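Local structure of branched-chain-amino-acid aminotransferase (Deinococcus radiodurans, 3UZO) at residues 36-41 with 126-131; 24-29 with 132-137; 108-113 with 161-166. The protein probably transfers the amino group of leucine, isoleucine or valine to 2-oxoglutarate, using pyridoxal 5'-phosphate as cofactor. One frame throughout, in Å; residues are numbered along the deposited sequence.

Contact 1 of 3, residues 36-41 with 126-131; sequences TDLRYL and VRANEH
N129 grips the backbone of L38 with both ends of its side-chain amide. Its ND2 donates to L38 O at 2.7 Å, and the L38 N-H answers with a nearly straight bond (167°) to N129 OD1 at 3.1 Å; both carbonyl oxygens are met in plane, on a lone pair. ND2 also donates to V125 O of helix 115-128, so three bonds set the rotation of the amide. A third bond across the contact runs from H131 NE2 to D37 OD2 at 2.5 Å. The carboxylate oxygen lies in the ring plane of H131, whereas the histidine reaches it from above the carboxylate plane, the two planes being 40° apart. Next to the amide, T36 CB packs 3.5 Å from N129 OD1, while the T36 hydroxyl is bonded to C169 O. The apolar part is thin: L38 CD1 rests 4.1 Å from A128 CB. N129, the first residue past the end of helix 115-128, thus presents its amide as a neighbouring strand would present a peptide group, and ties that helix end to the chain entering strand 39-45, which lies between 48-55 and 162-172 in the antiparallel sheet.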
ATOM      1  N   THR A  36      -0.673  26.290   2.471  1.00  8.82           N
ATOM      2  CA  THR A  36       0.282  27.309   2.874  1.00  9.69           C
ATOM      3  C   THR A  36       0.889  27.859   1.583  1.00  9.21           C
ATOM      4  O   THR A  36       0.602  27.355   0.495  1.00  9.50           O
ATOM      5  CB  THR A  36       1.362  26.750   3.825  1.00 13.82           C
ATOM      6  OG1 THR A  36       1.915  25.555   3.271  1.00 10.27           O
ATOM      7  CG2 THR A  36       0.744  26.435   5.201  1.00 11.49           C
ATOM      8  N   ASP A  37       1.724  28.883   1.688  1.00 10.94           N
ATOM      9  CA  ASP A  37       2.272  29.522   0.492  1.00 11.64           C
ATOM     10  C   ASP A  37       3.224  28.746  -0.419  1.00 10.59           C
ATOM     11  O   ASP A  37       2.991  28.637  -1.626  1.00  9.20           O
ATOM     12  CB  ASP A  37       2.930  30.855   0.881  1.00 13.83           C
ATOM     13  CG  ASP A  37       1.944  31.832   1.518  1.00 19.26           C
ATOM     14  OD1 ASP A  37       0.718  31.625   1.374  1.00 20.47           O
ATOM     15  OD2 ASP A  37       2.390  32.813   2.153  1.00 19.02           O
ATOM     16  N   LEU A  38       4.290  28.200   0.148  1.00 10.43           N
ATOM     17  CA  LEU A  38       5.278  27.509  -0.662  1.00  9.25           C
ATOM     18  C   LEU A  38       5.694  26.130  -0.156  1.00 10.01           C
ATOM     19  O   LEU A  38       5.790  25.902   1.056  1.00  6.36           O
ATOM     20  CB  LEU A  38       6.520  28.389  -0.769  1.00  9.59           C
ATOM     21  CG  LEU A  38       6.320  29.745  -1.448  1.00 10.24           C
ATOM     22  CD1 LEU A  38       7.479  30.686  -1.091  1.00 12.77           C
ATOM     23  CD2 LEU A  38       6.213  29.540  -2.947  1.00 12.36           C
ATOM     24  N   ARG A  39       5.933  25.221  -1.095  1.00  6.53           N
ATOM     25  CA  ARG A  39       6.395  23.877  -0.751  1.00  9.56           C
ATOM     26  C   ARG A  39       7.655  23.542  -1.546  1.00 11.48           C
ATOM     27  O   ARG A  39       7.914  24.127  -2.614  1.00 10.67           O
ATOM     28  CB  ARG A  39       5.300  22.832  -1.010  1.00 12.42           C
ATOM     29  CG  ARG A  39       4.687  22.850  -2.399  1.00 15.38           C
ATOM     30  CD  ARG A  39       3.180  23.030  -2.305  1.00 18.72           C
ATOM     31  NE  ARG A  39       2.842  24.423  -2.091  1.00 22.15           N
ATOM     32  CZ  ARG A  39       1.952  24.880  -1.219  1.00 20.41           C
ATOM     33  NH1 ARG A  39       1.264  24.060  -0.425  1.00 14.50           N
ATOM     34  NH2 ARG A  39       1.758  26.184  -1.147  1.00 20.36           N
ATOM     35  N   TYR A  40       8.433  22.601  -1.013  1.00 11.73           N
ATOM     36  CA  TYR A  40       9.678  22.157  -1.619  1.00 11.90           C
ATOM     37  C   TYR A  40       9.418  20.987  -2.572  1.00 13.15           C
ATOM     38  O   TYR A  40       8.614  20.096  -2.284  1.00 11.02           O
ATOM     39  CB  TYR A  40      10.651  21.742  -0.506  1.00 13.46           C
ATOM     40  CG  TYR A  40      11.995  21.215  -0.965  1.00 14.44           C
ATOM     41  CD1 TYR A  40      13.142  22.006  -0.886  1.00 16.19           C
ATOM     42  CD2 TYR A  40      12.128  19.910  -1.436  1.00 15.66           C
ATOM     43  CE1 TYR A  40      14.396  21.505  -1.262  1.00 17.46           C
ATOM     44  CE2 TYR A  40      13.373  19.398  -1.816  1.00 17.41           C
ATOM     45  CZ  TYR A  40      14.500  20.202  -1.724  1.00 18.19           C
ATOM     46  OH  TYR A  40      15.723  19.692  -2.091  1.00 22.15           O
ATOM     47  N   LEU A  41      10.100  21.000  -3.712  1.00 14.47           N
ATOM     48  CA  LEU A  41       9.945  19.946  -4.705  1.00 16.34           C
ATOM     49  C   LEU A  41      11.292  19.617  -5.334  1.00 16.81           C
ATOM     50  O   LEU A  41      12.016  20.517  -5.770  1.00 16.22           O
ATOM     51  CB  LEU A  41       8.967  20.391  -5.798  1.00 28.30           C
ATOM     52  CG  LEU A  41       8.676  19.401  -6.933  1.00 30.52           C
ATOM     53  CD1 LEU A  41       7.955  18.189  -6.381  1.00 31.65           C
ATOM     54  CD2 LEU A  41       7.818  20.076  -8.000  1.00 33.16           C
ATOM     55  N   VAL A 126       9.852  25.726   6.389  1.00  9.25           N
ATOM     56  CA  VAL A 126       9.453  26.445   7.600  1.00  9.64           C
ATOM     57  C   VAL A 126       9.726  27.946   7.441  1.00 10.40           C
ATOM     58  O   VAL A 126       8.850  28.788   7.678  1.00  9.01           O
ATOM     59  CB  VAL A 126      10.189  25.910   8.868  1.00 10.57           C
ATOM     60  CG1 VAL A 126       9.824  26.769  10.088  1.00  6.31           C
ATOM     61  CG2 VAL A 126       9.805  24.452   9.124  1.00  8.13           C
ATOM     62  N   ARG A 127      10.932  28.290   7.016  1.00 13.72           N
ATOM     63  CA  ARG A 127      11.280  29.695   6.852  1.00 15.03           C
ATOM     64  C   ARG A 127      10.381  30.457   5.879  1.00 14.79           C
ATOM     65  O   ARG A 127       9.977  31.578   6.163  1.00 15.62           O
ATOM     66  CB  ARG A 127      12.745  29.818   6.433  1.00 13.84           C
ATOM     67  CG  ARG A 127      13.700  29.503   7.576  1.00 14.39           C
ATOM     68  CD  ARG A 127      15.112  29.247   7.094  1.00 15.86           C
ATOM     69  NE  ARG A 127      15.975  28.863   8.210  1.00 18.34           N
ATOM     70  CZ  ARG A 127      17.113  28.193   8.077  1.00 18.31           C
ATOM     71  NH1 ARG A 127      17.529  27.831   6.871  1.00 17.09           N
ATOM     72  NH2 ARG A 127      17.826  27.872   9.151  1.00 18.60           N
ATOM     73  N   ALA A 128      10.048  29.842   4.751  1.00 13.41           N
ATOM     74  CA  ALA A 128       9.209  30.489   3.743  1.00 11.95           C
ATOM     75  C   ALA A 128       7.742  30.589   4.152  1.00 11.38           C
ATOM     76  O   ALA A 128       6.998  31.382   3.592  1.00 11.96           O
ATOM     77  CB  ALA A 128       9.325  29.750   2.420  1.00 12.23           C
ATOM     78  N   ASN A 129       7.333  29.777   5.124  1.00  9.15           N
ATOM     79  CA  ASN A 129       5.951  29.779   5.596  1.00 11.19           C
ATOM     80  C   ASN A 129       5.906  30.095   7.084  1.00 10.80           C
ATOM     81  O   ASN A 129       4.987  29.666   7.785  1.00  9.23           O
ATOM     82  CB  ASN A 129       5.311  28.406   5.351  1.00 10.97           C
ATOM     83  CG  ASN A 129       5.163  28.080   3.877  1.00 11.87           C
ATOM     84  OD1 ASN A 129       4.253  28.570   3.209  1.00 12.45           O
ATOM     85  ND2 ASN A 129       6.066  27.252   3.360  1.00 10.97           N
ATOM     86  N   GLU A 130       6.888  30.848   7.573  1.00  7.98           N
ATOM     87  CA  GLU A 130       6.935  31.165   8.998  1.00 11.15           C
ATOM     88  C   GLU A 130       5.672  31.828   9.539  1.00 11.40           C
ATOM     89  O   GLU A 130       5.316  31.632  10.711  1.00 12.76           O
ATOM     90  CB  GLU A 130       8.150  32.045   9.312  1.00 16.25           C
ATOM     91  CG  GLU A 130       8.164  32.566  10.735  1.00 19.11           C
ATOM     92  CD  GLU A 130       9.436  33.304  11.082  1.00 21.37           C
ATOM     93  OE1 GLU A 130       9.496  33.870  12.191  1.00 22.69           O
ATOM     94  OE2 GLU A 130      10.373  33.315  10.253  1.00 21.74           O
ATOM     95  N   HIS A 131       4.998  32.606   8.695  1.00 14.01           N
ATOM     96  CA  HIS A 131       3.780  33.290   9.104  1.00 14.52           C
ATOM     97  C   HIS A 131       2.616  32.336   9.388  1.00 14.44           C
ATOM     98  O   HIS A 131       1.574  32.768   9.881  1.00 11.07           O
ATOM     99  CB  HIS A 131       3.372  34.351   8.060  1.00 13.40           C
ATOM    100  CG  HIS A 131       3.366  33.854   6.645  1.00 14.16           C
ATOM    101  ND1 HIS A 131       4.499  33.391   6.010  1.00 15.77           N
ATOM    102  CD2 HIS A 131       2.365  33.767   5.736  1.00 12.43           C
ATOM    103  CE1 HIS A 131       4.196  33.037   4.773  1.00 14.69           C
ATOM    104  NE2 HIS A 131       2.907  33.255   4.581  1.00 13.59           N
TER

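Contact 2 of 3, residues 24-29 with 132-137; sequences IDWSTL and FLPPYG
W26 lays one face of its indole over the two prolines P134 and P135, and each proline takes a different ring. P135 CD sits above the five-membered ring, 3.4 Å from its centroid and only 10° off the normal. P134 CA stands over the six-membered ring, 4.0 Å from that centroid and 22° off the normal, a less centred CH-pi contact. Both proline side chains run across the indole at about a right angle. Farther along P134, CG touches the six-membered-ring carbon W26 CE3 at 3.7 Å, and L29 CD2, three residues on from W26, reaches the same P134 CG at 4.1 Å. A chi1 of -42° sets W26 CG anti to the carbonyl carbon, beside the backbone N, and chi2 then turns the ring plane to the prolines.

The F132 carbonyl, two residues before P134, also takes part: F132 O lies 3.5 Å from W26 CZ3, approaching the ring obliquely. On the opposite face the tryptophan meets its own chain, with I24 O 3.2 Å above the plane and offset toward the rim. I24 is the first modelled residue. W26 begins a short 3-10 turn, closed by L29 N bonding to W26 O, and at its start the S27 hydroxyl donates to D25 OD2 at 2.6 Å. T138 also touches the indole.

No hydrogen bond joins the two segments. Neither proline has a backbone N-H to give, and the carbons placed over the indole, CD and CA, are both bonded to a proline nitrogen, which should make their C-H groups slightly positive. The contact therefore probably rests mainly on dispersion, perhaps with a modest electrostatic attraction between these C-H groups and the electron-rich indole.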
ATOM      1  N   ILE A  24      -6.308  31.309  10.327  1.00 22.94           N
ATOM      2  CA  ILE A  24      -5.531  32.203  11.221  1.00 22.25           C
ATOM      3  C   ILE A  24      -5.996  32.083  12.668  1.00 18.52           C
ATOM      4  O   ILE A  24      -5.316  32.546  13.580  1.00 16.80           O
ATOM      5  CB  ILE A  24      -5.614  33.694  10.765  1.00 36.94           C
ATOM      6  CG1 ILE A  24      -6.957  33.981  10.081  1.00 39.70           C
ATOM      7  CG2 ILE A  24      -4.454  34.020   9.835  1.00 42.62           C
ATOM      8  CD1 ILE A  24      -7.072  33.442   8.662  1.00 38.40           C
ATOM      9  N   ASP A  25      -7.154  31.462  12.880  1.00 17.49           N
ATOM     10  CA  ASP A  25      -7.669  31.272  14.233  1.00 15.71           C
ATOM     11  C   ASP A  25      -6.973  30.037  14.801  1.00 14.98           C
ATOM     12  O   ASP A  25      -7.468  28.910  14.694  1.00 13.17           O
ATOM     13  CB  ASP A  25      -9.189  31.069  14.218  1.00 20.46           C
ATOM     14  CG  ASP A  25      -9.788  31.040  15.612  1.00 22.73           C
ATOM     15  OD1 ASP A  25     -11.031  31.117  15.728  1.00 27.96           O
ATOM     16  OD2 ASP A  25      -9.025  30.934  16.598  1.00 21.74           O
ATOM     17  N   TRP A  26      -5.817  30.269  15.405  1.00 15.27           N
ATOM     18  CA  TRP A  26      -5.012  29.200  15.967  1.00 16.47           C
ATOM     19  C   TRP A  26      -5.764  28.317  16.955  1.00 15.58           C
ATOM     20  O   TRP A  26      -5.562  27.101  16.986  1.00 14.47           O
ATOM     21  CB  TRP A  26      -3.777  29.792  16.644  1.00 14.55           C
ATOM     22  CG  TRP A  26      -3.144  30.902  15.865  1.00 16.49           C
ATOM     23  CD1 TRP A  26      -3.146  32.231  16.184  1.00 18.70           C
ATOM     24  CD2 TRP A  26      -2.425  30.786  14.632  1.00 16.60           C
ATOM     25  NE1 TRP A  26      -2.470  32.948  15.227  1.00 18.04           N
ATOM     26  CE2 TRP A  26      -2.016  32.086  14.263  1.00 18.01           C
ATOM     27  CE3 TRP A  26      -2.085  29.708  13.802  1.00 15.90           C
ATOM     28  CZ2 TRP A  26      -1.280  32.339  13.099  1.00 15.60           C
ATOM     29  CZ3 TRP A  26      -1.353  29.962  12.639  1.00 15.01           C
ATOM     30  CH2 TRP A  26      -0.960  31.266  12.303  1.00 17.71           C
ATOM     31  N   SER A  27      -6.651  28.922  17.737  1.00 16.78           N
ATOM     32  CA  SER A  27      -7.402  28.194  18.754  1.00 17.66           C
ATOM     33  C   SER A  27      -8.334  27.105  18.238  1.00 18.48           C
ATOM     34  O   SER A  27      -8.617  26.145  18.956  1.00 18.80           O
ATOM     35  CB  SER A  27      -8.209  29.175  19.614  1.00 26.86           C
ATOM     36  OG  SER A  27      -9.301  29.716  18.887  1.00 27.48           O
ATOM     37  N   THR A  28      -8.804  27.235  17.003  1.00 11.34           N
ATOM     38  CA  THR A  28      -9.733  26.246  16.453  1.00 10.71           C
ATOM     39  C   THR A  28      -9.050  25.291  15.487  1.00 12.07           C
ATOM     40  O   THR A  28      -9.698  24.484  14.831  1.00 15.50           O
ATOM     41  CB  THR A  28     -10.901  26.930  15.715  1.00 16.13           C
ATOM     42  OG1 THR A  28     -10.382  27.729  14.647  1.00 19.22           O
ATOM     43  CG2 THR A  28     -11.689  27.821  16.671  1.00 13.73           C
ATOM     44  N   LEU A  29      -7.731  25.389  15.414  1.00 13.25           N
ATOM     45  CA  LEU A  29      -6.964  24.536  14.530  1.00 12.86           C
ATOM     46  C   LEU A  29      -7.059  23.076  14.975  1.00  9.56           C
ATOM     47  O   LEU A  29      -6.974  22.773  16.162  1.00  9.31           O
ATOM     48  CB  LEU A  29      -5.500  24.990  14.537  1.00 30.15           C
ATOM     49  CG  LEU A  29      -4.727  25.062  13.222  1.00 31.73           C
ATOM     50  CD1 LEU A  29      -5.431  25.987  12.242  1.00 32.08           C
ATOM     51  CD2 LEU A  29      -3.318  25.562  13.509  1.00 30.65           C
ATOM     52  N   PHE A 132       2.802  31.048   9.088  1.00 11.47           N
ATOM     53  CA  PHE A 132       1.776  30.037   9.343  1.00 10.63           C
ATOM     54  C   PHE A 132       2.076  29.266  10.630  1.00 11.54           C
ATOM     55  O   PHE A 132       1.321  28.382  11.024  1.00 10.78           O
ATOM     56  CB  PHE A 132       1.676  29.039   8.187  1.00 11.67           C
ATOM     57  CG  PHE A 132       0.935  29.561   6.983  1.00 10.95           C
ATOM     58  CD1 PHE A 132       1.627  29.983   5.852  1.00 10.08           C
ATOM     59  CD2 PHE A 132      -0.457  29.609   6.976  1.00 11.73           C
ATOM     60  CE1 PHE A 132       0.949  30.445   4.725  1.00 10.74           C
ATOM     61  CE2 PHE A 132      -1.150  30.069   5.853  1.00 12.95           C
ATOM     62  CZ  PHE A 132      -0.440  30.489   4.724  1.00 10.75           C
ATOM     63  N   LEU A 133       3.189  29.598  11.275  1.00 10.08           N
ATOM     64  CA  LEU A 133       3.584  28.944  12.519  1.00 10.59           C
ATOM     65  C   LEU A 133       2.774  29.499  13.689  1.00 10.03           C
ATOM     66  O   LEU A 133       2.882  30.682  14.018  1.00  7.12           O
ATOM     67  CB  LEU A 133       5.080  29.167  12.777  1.00 13.38           C
ATOM     68  CG  LEU A 133       5.644  28.624  14.090  1.00 14.58           C
ATOM     69  CD1 LEU A 133       5.450  27.109  14.148  1.00 13.59           C
ATOM     70  CD2 LEU A 133       7.131  28.987  14.199  1.00 13.50           C
ATOM     71  N   PRO A 134       1.943  28.656  14.331  1.00  7.28           N
ATOM     72  CA  PRO A 134       1.125  29.104  15.470  1.00  9.16           C
ATOM     73  C   PRO A 134       1.979  29.733  16.574  1.00  9.51           C
ATOM     74  O   PRO A 134       2.975  29.150  17.000  1.00  9.21           O
ATOM     75  CB  PRO A 134       0.444  27.813  15.934  1.00 10.41           C
ATOM     76  CG  PRO A 134       0.290  27.048  14.643  1.00  9.68           C
ATOM     77  CD  PRO A 134       1.652  27.251  13.998  1.00 10.13           C
ATOM     78  N   PRO A 135       1.602  30.933  17.049  1.00 13.67           N
ATOM     79  CA  PRO A 135       2.380  31.591  18.107  1.00 15.45           C
ATOM     80  C   PRO A 135       2.361  30.867  19.454  1.00 16.41           C
ATOM     81  O   PRO A 135       1.466  30.063  19.735  1.00 14.93           O
ATOM     82  CB  PRO A 135       1.751  32.982  18.188  1.00 18.12           C
ATOM     83  CG  PRO A 135       0.327  32.726  17.786  1.00 21.14           C
ATOM     84  CD  PRO A 135       0.493  31.795  16.605  1.00 17.18           C
ATOM     85  N   TYR A 136       3.363  31.158  20.278  1.00 14.01           N
ATOM     86  CA  TYR A 136       3.458  30.547  21.599  1.00 15.88           C
ATOM     87  C   TYR A 136       2.226  30.959  22.400  1.00 16.59           C
ATOM     88  O   TYR A 136       1.806  32.115  22.368  1.00 16.53           O
ATOM     89  CB  TYR A 136       4.741  31.001  22.307  1.00 14.94           C
ATOM     90  CG  TYR A 136       4.990  30.282  23.614  1.00 15.86           C
ATOM     91  CD1 TYR A 136       4.441  30.751  24.806  1.00 13.71           C
ATOM     92  CD2 TYR A 136       5.728  29.102  23.646  1.00 15.05           C
ATOM     93  CE1 TYR A 136       4.620  30.054  26.002  1.00 16.76           C
ATOM     94  CE2 TYR A 136       5.911  28.398  24.830  1.00 16.67           C
ATOM     95  CZ  TYR A 136       5.355  28.877  26.004  1.00 17.35           C
ATOM     96  OH  TYR A 136       5.535  28.176  27.169  1.00 13.91           O
ATOM     97  N   GLY A 137       1.650  30.013  23.125  1.00 18.23           N
ATOM     98  CA  GLY A 137       0.449  30.317  23.880  1.00 19.74           C
ATOM     99  C   GLY A 137      -0.666  29.520  23.241  1.00 19.07           C
ATOM    100  O   GLY A 137      -1.628  29.135  23.903  1.00 19.52           O
TER

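Contact 3 of 3, residues 108-113 with 161-166; sequences LLMPEL and PEFIFS
F163 gives up the largest area here, and the proline ring of P111 lies over one face of it. P111 CD is centred on the phenyl ring, nearer than a C-H can comfortably sit, so the exact spacing is doubtful; P111 CG meets F163 CD1 at 3.5 Å. M110 comes to the same ring obliquely, its CG 3.7 Å from F163 CE2, and its sulfur, SD, 5.2 Å from the ring centroid in a Met-aromatic contact. Two residues after P111, L113 repeats the pattern with F165: its CD1 branch stands over the ring centre, again modelled too close to be trusted, while its CD2 branch touches F165 CD2 at 3.8 Å.

The two phenylalanines project from the same side of strand 162-172, but their first torsions differ and take the CG atoms off in different directions: F163 CG is anti to the carbonyl carbon (chi1 -54°), its ring meeting P111, and F165 CG is anti to the backbone N (chi1 164°), its ring meeting L113. W49 packs against P111, L113 and both phenylalanines, and W44 meets F163 edge-to-face.

Helix 94-107 ends just before this loop in a Schellman motif, with L109 at positive phi, M110 N bonded to C105 O and L109 N to R106 O. What follows is the loop between helices 94-107 and 115-128, its apolar side chains packed on one face of the seven-stranded antiparallel sheet in an alpha+beta arrangement.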
ATOM      1  N   LEU A 108      11.167   0.096  -0.382  1.00  7.30           N
ATOM      2  CA  LEU A 108      10.387   0.112  -1.612  1.00  8.39           C
ATOM      3  C   LEU A 108      11.236   0.375  -2.858  1.00  9.23           C
ATOM      4  O   LEU A 108      10.712   0.738  -3.913  1.00  8.75           O
ATOM      5  CB  LEU A 108       9.277   1.156  -1.517  1.00 13.17           C
ATOM      6  CG  LEU A 108       8.222   0.910  -0.432  1.00 10.40           C
ATOM      7  CD1 LEU A 108       7.038   1.840  -0.671  1.00 13.28           C
ATOM      8  CD2 LEU A 108       7.760  -0.535  -0.471  1.00 12.28           C
ATOM      9  N   LEU A 109      12.546   0.187  -2.723  1.00 13.48           N
ATOM     10  CA  LEU A 109      13.481   0.395  -3.827  1.00 15.04           C
ATOM     11  C   LEU A 109      13.447   1.810  -4.394  1.00 14.38           C
ATOM     12  O   LEU A 109      13.597   2.010  -5.599  1.00 14.44           O
ATOM     13  CB  LEU A 109      13.211  -0.622  -4.942  1.00 25.42           C
ATOM     14  CG  LEU A 109      13.739  -2.052  -4.736  1.00 29.13           C
ATOM     15  CD1 LEU A 109      13.496  -2.526  -3.313  1.00 29.97           C
ATOM     16  CD2 LEU A 109      13.067  -2.978  -5.739  1.00 28.70           C
ATOM     17  N   MET A 110      13.246   2.793  -3.526  1.00 12.50           N
ATOM     18  CA  MET A 110      13.229   4.187  -3.960  1.00 10.50           C
ATOM     19  C   MET A 110      14.550   4.820  -3.532  1.00 13.03           C
ATOM     20  O   MET A 110      15.134   4.418  -2.527  1.00  9.15           O
ATOM     21  CB  MET A 110      12.058   4.951  -3.324  1.00 11.41           C
ATOM     22  CG  MET A 110      10.692   4.359  -3.653  1.00 11.19           C
ATOM     23  SD  MET A 110       9.302   5.468  -3.350  1.00 18.43           S
ATOM     24  CE  MET A 110       9.126   5.305  -1.578  1.00 15.36           C
ATOM     25  N   PRO A 111      15.040   5.810  -4.297  1.00 15.69           N
ATOM     26  CA  PRO A 111      16.301   6.499  -3.993  1.00 17.46           C
ATOM     27  C   PRO A 111      16.253   7.206  -2.641  1.00 18.78           C
ATOM     28  O   PRO A 111      15.246   7.818  -2.284  1.00 19.51           O
ATOM     29  CB  PRO A 111      16.457   7.468  -5.164  1.00 24.03           C
ATOM     30  CG  PRO A 111      15.030   7.756  -5.563  1.00 23.38           C
ATOM     31  CD  PRO A 111      14.399   6.384  -5.491  1.00 21.36           C
ATOM     32  N   GLU A 112      17.348   7.112  -1.893  1.00 15.07           N
ATOM     33  CA  GLU A 112      17.429   7.718  -0.569  1.00 16.53           C
ATOM     34  C   GLU A 112      17.775   9.205  -0.569  1.00 15.77           C
ATOM     35  O   GLU A 112      18.414   9.713  -1.497  1.00 14.70           O
ATOM     36  CB  GLU A 112      18.471   6.974   0.267  1.00 20.81           C
ATOM     37  CG  GLU A 112      18.194   5.491   0.432  1.00 24.44           C
ATOM     38  CD  GLU A 112      19.442   4.712   0.807  1.00 28.12           C
ATOM     39  OE1 GLU A 112      20.050   5.016   1.853  1.00 30.32           O
ATOM     40  OE2 GLU A 112      19.819   3.799   0.046  1.00 31.37           O
ATOM     41  N   LEU A 113      17.352   9.893   0.488  1.00 14.16           N
ATOM     42  CA  LEU A 113      17.640  11.313   0.658  1.00 12.94           C
ATOM     43  C   LEU A 113      18.523  11.492   1.888  1.00 12.15           C
ATOM     44  O   LEU A 113      18.236  10.949   2.954  1.00 10.92           O
ATOM     45  CB  LEU A 113      16.349  12.100   0.836  1.00 20.07           C
ATOM     46  CG  LEU A 113      15.538  12.285  -0.443  1.00 22.15           C
ATOM     47  CD1 LEU A 113      14.127  12.613  -0.071  1.00 25.45           C
ATOM     48  CD2 LEU A 113      16.149  13.381  -1.311  1.00 21.98           C
ATOM     49  N   PRO A 161      10.971   4.804 -12.871  1.00 17.76           N
ATOM     50  CA  PRO A 161      12.173   5.298 -13.550  1.00 18.77           C
ATOM     51  C   PRO A 161      12.568   6.662 -12.990  1.00 18.74           C
ATOM     52  O   PRO A 161      13.705   7.110 -13.143  1.00 17.77           O
ATOM     53  CB  PRO A 161      11.728   5.387 -15.005  1.00 21.98           C
ATOM     54  CG  PRO A 161      10.290   5.802 -14.867  1.00 21.60           C
ATOM     55  CD  PRO A 161       9.799   4.882 -13.762  1.00 19.41           C
ATOM     56  N   GLU A 162      11.609   7.324 -12.350  1.00 14.24           N
ATOM     57  CA  GLU A 162      11.846   8.635 -11.767  1.00 14.17           C
ATOM     58  C   GLU A 162      11.099   8.772 -10.446  1.00 12.42           C
ATOM     59  O   GLU A 162      10.188   7.996 -10.149  1.00 10.55           O
ATOM     60  CB  GLU A 162      11.390   9.735 -12.730  1.00 30.35           C
ATOM     61  CG  GLU A 162      12.044   9.669 -14.098  1.00 35.27           C
ATOM     62  CD  GLU A 162      11.647  10.831 -14.986  1.00 38.84           C
ATOM     63  OE1 GLU A 162      11.892  10.751 -16.208  1.00 42.28           O
ATOM     64  OE2 GLU A 162      11.098  11.825 -14.462  1.00 41.30           O
ATOM     65  N   PHE A 163      11.501   9.753  -9.649  1.00 13.64           N
ATOM     66  CA  PHE A 163      10.854   9.981  -8.365  1.00 14.12           C
ATOM     67  C   PHE A 163      10.760  11.460  -8.047  1.00 13.39           C
ATOM     68  O   PHE A 163      11.500  12.288  -8.589  1.00 15.02           O
ATOM     69  CB  PHE A 163      11.628   9.292  -7.233  1.00 12.71           C
ATOM     70  CG  PHE A 163      11.861   7.828  -7.456  1.00 13.72           C
ATOM     71  CD1 PHE A 163      12.883   7.390  -8.297  1.00 15.29           C
ATOM     72  CD2 PHE A 163      11.036   6.883  -6.851  1.00 12.82           C
ATOM     73  CE1 PHE A 163      13.077   6.030  -8.533  1.00 16.06           C
ATOM     74  CE2 PHE A 163      11.222   5.525  -7.083  1.00 14.57           C
ATOM     75  CZ  PHE A 163      12.242   5.096  -7.926  1.00 14.84           C
ATOM     76  N   ILE A 164       9.830  11.782  -7.159  1.00 10.46           N
ATOM     77  CA  ILE A 164       9.658  13.141  -6.700  1.00  9.94           C
ATOM     78  C   ILE A 164       9.767  13.130  -5.176  1.00  9.05           C
ATOM     79  O   ILE A 164       9.296  12.199  -4.507  1.00  7.20           O
ATOM     80  CB  ILE A 164       8.279  13.714  -7.100  1.00 13.31           C
ATOM     81  CG1 ILE A 164       8.289  14.130  -8.572  1.00 13.54           C
ATOM     82  CG2 ILE A 164       7.921  14.876  -6.186  1.00 10.90           C
ATOM     83  CD1 ILE A 164       6.969  14.718  -9.060  1.00 20.37           C
ATOM     84  N   PHE A 165      10.430  14.144  -4.639  1.00  9.52           N
ATOM     85  CA  PHE A 165      10.563  14.307  -3.195  1.00 11.20           C
ATOM     86  C   PHE A 165       9.986  15.683  -2.947  1.00 11.03           C
ATOM     87  O   PHE A 165      10.403  16.655  -3.582  1.00 10.48           O
ATOM     88  CB  PHE A 165      12.019  14.299  -2.739  1.00 10.09           C
ATOM     89  CG  PHE A 165      12.216  14.835  -1.338  1.00 11.54           C
ATOM     90  CD1 PHE A 165      11.465  14.341  -0.274  1.00 11.37           C
ATOM     91  CD2 PHE A 165      13.180  15.811  -1.078  1.00 13.82           C
ATOM     92  CE1 PHE A 165      11.668  14.804   1.026  1.00 12.24           C
ATOM     93  CE2 PHE A 165      13.394  16.282   0.223  1.00 12.25           C
ATOM     94  CZ  PHE A 165      12.636  15.775   1.277  1.00 12.80           C
ATOM     95  N   SER A 166       9.029  15.776  -2.031  1.00  9.57           N
ATOM     96  CA  SER A 166       8.408  17.062  -1.756  1.00  8.29           C
ATOM     97  C   SER A 166       8.132  17.233  -0.276  1.00  8.66           C
ATOM     98  O   SER A 166       7.992  16.252   0.461  1.00  8.72           O
ATOM     99  CB  SER A 166       7.096  17.178  -2.552  1.00 10.17           C
ATOM    100  OG  SER A 166       6.448  18.418  -2.339  1.00 12.99           O
TER

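How the contacts relate
Contacts 1 and 3 bear on neighbouring strands of one antiparallel sheet, 39-45 and 162-172, and meet directly: Y40 O and S166 OG are probably hydrogen-bonded, and Y40 and L41 pack on F165 and I164. Contact 3 is the buried one and wholly apolar across its segments; contact 1, partly buried at the end of helix 115-128, relies on side-chain hydrogen bonds. Contact 2 lies beside contact 1, which it joins through F132 packing on T36 and D37, but it joins a short 3-10 turn to a loop through CH-pi contacts. Contacts 2 and 3 stay apart, their nearest atoms about 15 Å from each other, although both use aromatic faces and proline carbons.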